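Local coordinates for protein HNH endonuclease (Geobacter metallireducens, PDB 4H9D) that probably nicks DNA in a manganese-dependent reaction, as a zinc-containing member of the HNH endonuclease family, at residues H39-I44 with P71-C76; L50-L55 with G67-A72. All coordinates share one frame; numbering follows the deposited sequence.

Both contacts belong to one compact HNH unit and share strand 69-73, which passes P71 and A72 from one to the other. Contact 2 lies near the middle of the chain, its centre about 3 Å from the chain centre, and is a two-stranded antiparallel sheet held by backbone hydrogen bonds, with apolar packing on one face. Contact 1 sits farther out, about 10 Å from that centre, where the strand runs into helix 74-82. Its segments are joined chiefly through zinc, with a single backbone bond between them. Both are partly buried. They meet where the Y40 hydroxyl reaches the D53 carboxylate and where H39 packs on V70.

Contact 1. Residues H39-I44 with P71-C76; sequences HYCGEI and PACKEC. With ZN (zinc ion), chain D.
A zinc ion, rather than a hydrophobic cluster, joins the loop 39-44 to the strand-to-helix junction 71-76. C41 SG binds ZN at 2.3 Å from the loop side, while C73 SG and C76 SG come from the other; C38 supplies the fourth thiolate. Cysteine suits each place because its short side chain ends in a soft sulfur that binds zinc well. C73 has a second task at the N-cap of helix 74-82: its SG, set between the backbone N and carbonyl carbon (chi1 76°), accepts from C76 N at 3.6 Å in a nearly straight bond. An alanine at C73 would take away both a zinc ligand and this cap, and would probably loosen the metal site and the helix start together. The paired CxxC segments form the Cys4 zinc site of this HNH domain, pinning the loop to the start of the helix. A backbone bond backs up the metal, H39 N to P71 O at 2.9 Å, in the carbonyl plane. Beside it, Y40 turns its ring edge to A72, CE2 lying 3.7 Å from A72 CB, while its CB rests on C76. The flat aromatic ring ends in a hydroxyl bonded to D53; W88 meets it edge-to-face.

Contact 2. Residues L50-L55 with G67-A72; sequences LTMDHL and GNVVPA
Four backbone hydrogen bonds tie strand 50-54 to strand 69-72. T51 and A72 form one hydrogen-bonded antiparallel pair, T51 N reaching A72 O at 2.7 Å and A72 N answering T51 O. D53 and V70 form the next: D53 N meets V70 O at 2.8 Å and V70 N returns to D53 O, both nearly along the C=O axis, but the first is fairly straight at the hydrogen (165°) and the second bent (137°). Just past the strand, L55 N continues the ladder to N68 O at 2.9 Å. P71, which lacks an N-H, fits at a non-hydrogen-bonded position opposite M52. N68 extends with CG anti to its backbone N, so that OD1 accepts from V56 N and ND2 gives to K63 O. ND2 also lies in the ring plane at the edge of H54, 3.9 Å from H54 CD2, with amide and ring planes 55° apart. On the sheet face that carries H54 and V69, the selenomethionine M52 runs out extended and bends at its last torsion, laying SE 3.8 Å from V69 CG2. W29 and helix 10-24 cover these flexible and branched apolar groups. L50 CD1 packs alongside P71 CB at 4.1 Å. On the face of D53 and A72, small A72 lets D53 CB approach its CB to 4.1 Å. The two strands, followed directly by helix 74-82, are consistent with the beta-beta-alpha metal fold, H54 and N68 probably being the first histidine and the asparagine of the HNH signature. With both amide ends of N68 bonded and H54 NE2 bonded to S64, the connecting loop and the imidazole's rotation are likely to be held firmly.

Contact 1. Residues H39-I44 with P71-C76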
loop_
_atom_site.group_PDB
_atom_site.type_symbol
_atom_site.label_atom_id
_atom_site.label_comp_id
_atom_site.label_asym_id
_atom_site.label_seq_id
_atom_site.Cartn_x
_atom_site.Cartn_y
_atom_site.Cartn_z
ATOM N N HIS A 39 0.948 -6.254 22.969
ATOM C CA HIS A 39 2.055 -7.192 22.857
ATOM C C HIS A 39 3.321 -6.673 22.199
ATOM O O HIS A 39 4.424 -7.103 22.559
ATOM C CB HIS A 39 1.599 -8.447 22.132
ATOM C CG HIS A 39 2.646 -9.505 22.072
ATOM N ND1 HIS A 39 3.348 -9.794 20.920
ATOM C CD2 HIS A 39 3.140 -10.323 23.032
ATOM C CE1 HIS A 39 4.232 -10.744 21.173
ATOM N NE2 HIS A 39 4.125 -11.083 22.446
ATOM N N TYR A 40 3.169 -5.748 21.251
ATOM C CA TYR A 40 4.319 -5.204 20.543
ATOM C C TYR A 40 5.003 -4.075 21.291
ATOM O O TYR A 40 6.194 -4.168 21.588
ATOM C CB TYR A 40 3.899 -4.760 19.138
ATOM C CG TYR A 40 3.418 -5.930 18.308
ATOM C CD1 TYR A 40 4.294 -6.986 17.990
ATOM C CD2 TYR A 40 2.073 -6.042 17.917
ATOM C CE1 TYR A 40 3.848 -8.126 17.313
ATOM C CE2 TYR A 40 1.609 -7.185 17.236
ATOM C CZ TYR A 40 2.510 -8.217 16.944
ATOM O OH TYR A 40 2.087 -9.346 16.291
ATOM N N CYS A 41 4.272 -3.014 21.622
ATOM C CA CYS A 41 4.914 -1.911 22.335
ATOM C C CYS A 41 4.862 -1.971 23.865
ATOM O O CYS A 41 5.524 -1.189 24.529
ATOM C CB CYS A 41 4.369 -0.570 21.839
ATOM S SG CYS A 41 2.621 -0.292 22.116
ATOM N N GLY A 42 4.091 -2.898 24.421
ATOM C CA GLY A 42 4.017 -3.025 25.869
ATOM C C GLY A 42 3.348 -1.847 26.561
ATOM O O GLY A 42 3.353 -1.749 27.790
ATOM N N GLU A 43 2.777 -0.944 25.769
ATOM C CA GLU A 43 2.096 0.223 26.298
ATOM C C GLU A 43 0.726 -0.232 26.783
ATOM O O GLU A 43 0.266 -1.296 26.393
ATOM C CB GLU A 43 1.944 1.264 25.193
ATOM C CG GLU A 43 1.478 2.611 25.682
ATOM C CD GLU A 43 1.462 3.648 24.583
ATOM O OE1 GLU A 43 2.394 3.639 23.745
ATOM O OE2 GLU A 43 0.526 4.479 24.570
ATOM N N ILE A 44 0.067 0.560 27.622
ATOM C CA ILE A 44 -1.247 0.171 28.123
ATOM C C ILE A 44 -2.380 0.912 27.418
ATOM O O ILE A 44 -2.294 2.117 27.187
ATOM C CB ILE A 44 -1.350 0.397 29.636
ATOM C CG1 ILE A 44 -0.252 -0.393 30.338
ATOM C CG2 ILE A 44 -2.692 -0.069 30.137
ATOM C CD1 ILE A 44 -0.366 -0.409 31.824
ATOM N N PRO A 71 -2.655 -9.703 21.596
ATOM C CA PRO A 71 -3.365 -8.411 21.613
ATOM C C PRO A 71 -2.482 -7.298 21.079
ATOM O O PRO A 71 -1.324 -7.205 21.460
ATOM C CB PRO A 71 -3.669 -8.175 23.099
ATOM C CG PRO A 71 -3.173 -9.431 23.824
ATOM C CD PRO A 71 -2.105 -9.997 22.925
ATOM N N ALA A 72 -3.014 -6.447 20.211
ATOM C CA ALA A 72 -2.210 -5.353 19.682
ATOM C C ALA A 72 -3.029 -4.073 19.550
ATOM O O ALA A 72 -4.235 -4.122 19.301
ATOM C CB ALA A 72 -1.628 -5.741 18.341
ATOM N N CYS A 73 -2.370 -2.929 19.730
ATOM C CA CYS A 73 -3.024 -1.623 19.614
ATOM C C CYS A 73 -3.088 -1.217 18.142
ATOM O O CYS A 73 -2.348 -1.740 17.306
ATOM C CB CYS A 73 -2.254 -0.558 20.399
ATOM S SG CYS A 73 -0.726 0.031 19.598
ATOM N N LYS A 74 -3.977 -0.283 17.830
ATOM C CA LYS A 74 -4.169 0.195 16.463
ATOM C C LYS A 74 -2.869 0.391 15.665
ATOM O O LYS A 74 -2.646 -0.268 14.644
ATOM C CB LYS A 74 -4.978 1.499 16.519
ATOM C CG LYS A 74 -5.186 2.227 15.199
ATOM C CD LYS A 74 -6.201 3.356 15.366
ATOM C CE LYS A 74 -5.845 4.283 16.531
ATOM N NZ LYS A 74 -6.889 5.323 16.786
ATOM N N GLU A 75 -2.015 1.288 16.153
ATOM C CA GLU A 75 -0.742 1.630 15.518
ATOM C C GLU A 75 0.193 0.451 15.234
ATOM O O GLU A 75 0.701 0.300 14.118
ATOM C CB GLU A 75 -0.026 2.661 16.384
ATOM C CG GLU A 75 1.243 3.227 15.794
ATOM C CD GLU A 75 1.861 4.286 16.690
ATOM O OE1 GLU A 75 1.170 5.286 16.982
ATOM O OE2 GLU A 75 3.030 4.120 17.107
ATOM N N CYS A 76 0.431 -0.373 16.248
ATOM C CA CYS A 76 1.304 -1.533 16.103
ATOM C C CYS A 76 0.734 -2.549 15.123
ATOM O O CYS A 76 1.465 -3.124 14.310
ATOM C CB CYS A 76 1.524 -2.225 17.456
ATOM S SG CYS A 76 2.891 -1.571 18.450
HETATM ZN ZN ZN D . 1.333 -1.199 20.423
#

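Contact 2. Residues L50-L55 with G67-A72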
loop_
_atom_site.group_PDB
_atom_site.type_symbol
_atom_site.label_atom_id
_atom_site.label_comp_id
_atom_site.label_asym_id
_atom_site.label_seq_id
_atom_site.Cartn_x
_atom_site.Cartn_y
_atom_site.Cartn_z
ATOM N N LEU A 50 -7.719 -2.320 21.628
ATOM C CA LEU A 50 -6.883 -3.451 21.230
ATOM C C LEU A 50 -7.592 -4.321 20.199
ATOM O O LEU A 50 -8.821 -4.368 20.151
ATOM C CB LEU A 50 -6.532 -4.319 22.433
ATOM C CG LEU A 50 -5.750 -3.662 23.558
ATOM C CD1 LEU A 50 -5.324 -4.752 24.524
ATOM C CD2 LEU A 50 -4.543 -2.917 23.011
ATOM N N THR A 51 -6.806 -5.006 19.376
ATOM C CA THR A 51 -7.335 -5.906 18.358
ATOM C C THR A 51 -6.566 -7.206 18.450
ATOM O O THR A 51 -5.518 -7.276 19.089
ATOM C CB THR A 51 -7.144 -5.354 16.942
ATOM O OG1 THR A 51 -7.497 -3.965 16.922
ATOM C CG2 THR A 51 -8.042 -6.106 15.961
HETATM N N MSE A 52 -7.086 -8.245 17.826
HETATM C CA MSE A 52 -6.397 -9.513 17.856
HETATM C C MSE A 52 -5.479 -9.590 16.657
HETATM O O MSE A 52 -5.892 -9.307 15.533
HETATM C CB MSE A 52 -7.384 -10.654 17.791
HETATM C CG MSE A 52 -6.714 -11.989 17.708
HETATM SE SE MSE A 52 -8.027 -13.376 17.730
HETATM C CE MSE A 52 -8.773 -13.051 15.994
ATOM N N ASP A 53 -4.225 -9.948 16.893
ATOM C CA ASP A 53 -3.294 -10.077 15.786
ATOM C C ASP A 53 -2.638 -11.438 15.837
ATOM O O ASP A 53 -2.474 -12.023 16.909
ATOM C CB ASP A 53 -2.234 -8.975 15.832
ATOM C CG ASP A 53 -1.330 -8.976 14.605
ATOM O OD1 ASP A 53 -1.799 -9.335 13.501
ATOM O OD2 ASP A 53 -0.148 -8.595 14.742
ATOM N N HIS A 54 -2.310 -11.968 14.666
ATOM C CA HIS A 54 -1.632 -13.255 14.590
ATOM C C HIS A 54 -0.169 -12.949 14.342
ATOM O O HIS A 54 0.167 -12.248 13.387
ATOM C CB HIS A 54 -2.160 -14.091 13.440
ATOM C CG HIS A 54 -3.610 -14.431 13.547
ATOM N ND1 HIS A 54 -4.608 -13.520 13.280
ATOM C CD2 HIS A 54 -4.228 -15.595 13.852
ATOM C CE1 HIS A 54 -5.782 -14.111 13.411
ATOM N NE2 HIS A 54 -5.578 -15.370 13.757
ATOM N N LEU A 55 0.695 -13.446 15.219
ATOM C CA LEU A 55 2.123 -13.223 15.069
ATOM C C LEU A 55 2.464 -13.661 13.659
ATOM O O LEU A 55 3.024 -12.899 12.870
ATOM C CB LEU A 55 2.882 -14.064 16.084
ATOM C CG LEU A 55 2.786 -13.559 17.513
ATOM C CD1 LEU A 55 3.406 -14.574 18.429
ATOM C CD2 LEU A 55 3.486 -12.217 17.621
ATOM N N GLY A 67 -1.385 -19.501 21.182
ATOM C CA GLY A 67 0.031 -19.291 20.924
ATOM C C GLY A 67 0.372 -18.282 19.830
ATOM O O GLY A 67 1.279 -17.461 19.990
ATOM N N ASN A 68 -0.356 -18.330 18.723
ATOM C CA ASN A 68 -0.100 -17.438 17.603
ATOM C C ASN A 68 -0.968 -16.168 17.651
ATOM O O ASN A 68 -0.806 -15.241 16.861
ATOM C CB ASN A 68 -0.325 -18.226 16.303
ATOM C CG ASN A 68 0.057 -17.451 15.077
ATOM O OD1 ASN A 68 1.124 -16.830 15.024
ATOM N ND2 ASN A 68 -0.808 -17.488 14.065
ATOM N N VAL A 69 -1.891 -16.131 18.592
ATOM C CA VAL A 69 -2.764 -14.981 18.736
ATOM C C VAL A 69 -2.192 -14.085 19.826
ATOM O O VAL A 69 -1.617 -14.570 20.804
ATOM C CB VAL A 69 -4.199 -15.445 19.053
ATOM C CG1 VAL A 69 -4.902 -14.454 19.922
ATOM C CG2 VAL A 69 -4.962 -15.628 17.748
ATOM N N VAL A 70 -2.350 -12.779 19.646
ATOM C CA VAL A 70 -1.800 -11.803 20.571
ATOM C C VAL A 70 -2.566 -10.463 20.480
ATOM O O VAL A 70 -3.072 -10.101 19.407
ATOM C CB VAL A 70 -0.328 -11.600 20.210
ATOM C CG1 VAL A 70 -0.129 -10.279 19.509
ATOM C CG2 VAL A 70 0.517 -11.718 21.426
ATOM N N PRO A 71 -2.655 -9.703 21.596
ATOM C CA PRO A 71 -3.365 -8.411 21.613
ATOM C C PRO A 71 -2.482 -7.298 21.079
ATOM O O PRO A 71 -1.324 -7.205 21.460
ATOM C CB PRO A 71 -3.669 -8.175 23.099
ATOM C CG PRO A 71 -3.173 -9.431 23.824
ATOM C CD PRO A 71 -2.105 -9.997 22.925
ATOM N N ALA A 72 -3.014 -6.447 20.211
ATOM C CA ALA A 72 -2.210 -5.353 19.682
ATOM C C ALA A 72 -3.029 -4.073 19.550
ATOM O O ALA A 72 -4.235 -4.122 19.301
ATOM C CB ALA A 72 -1.628 -5.741 18.341
#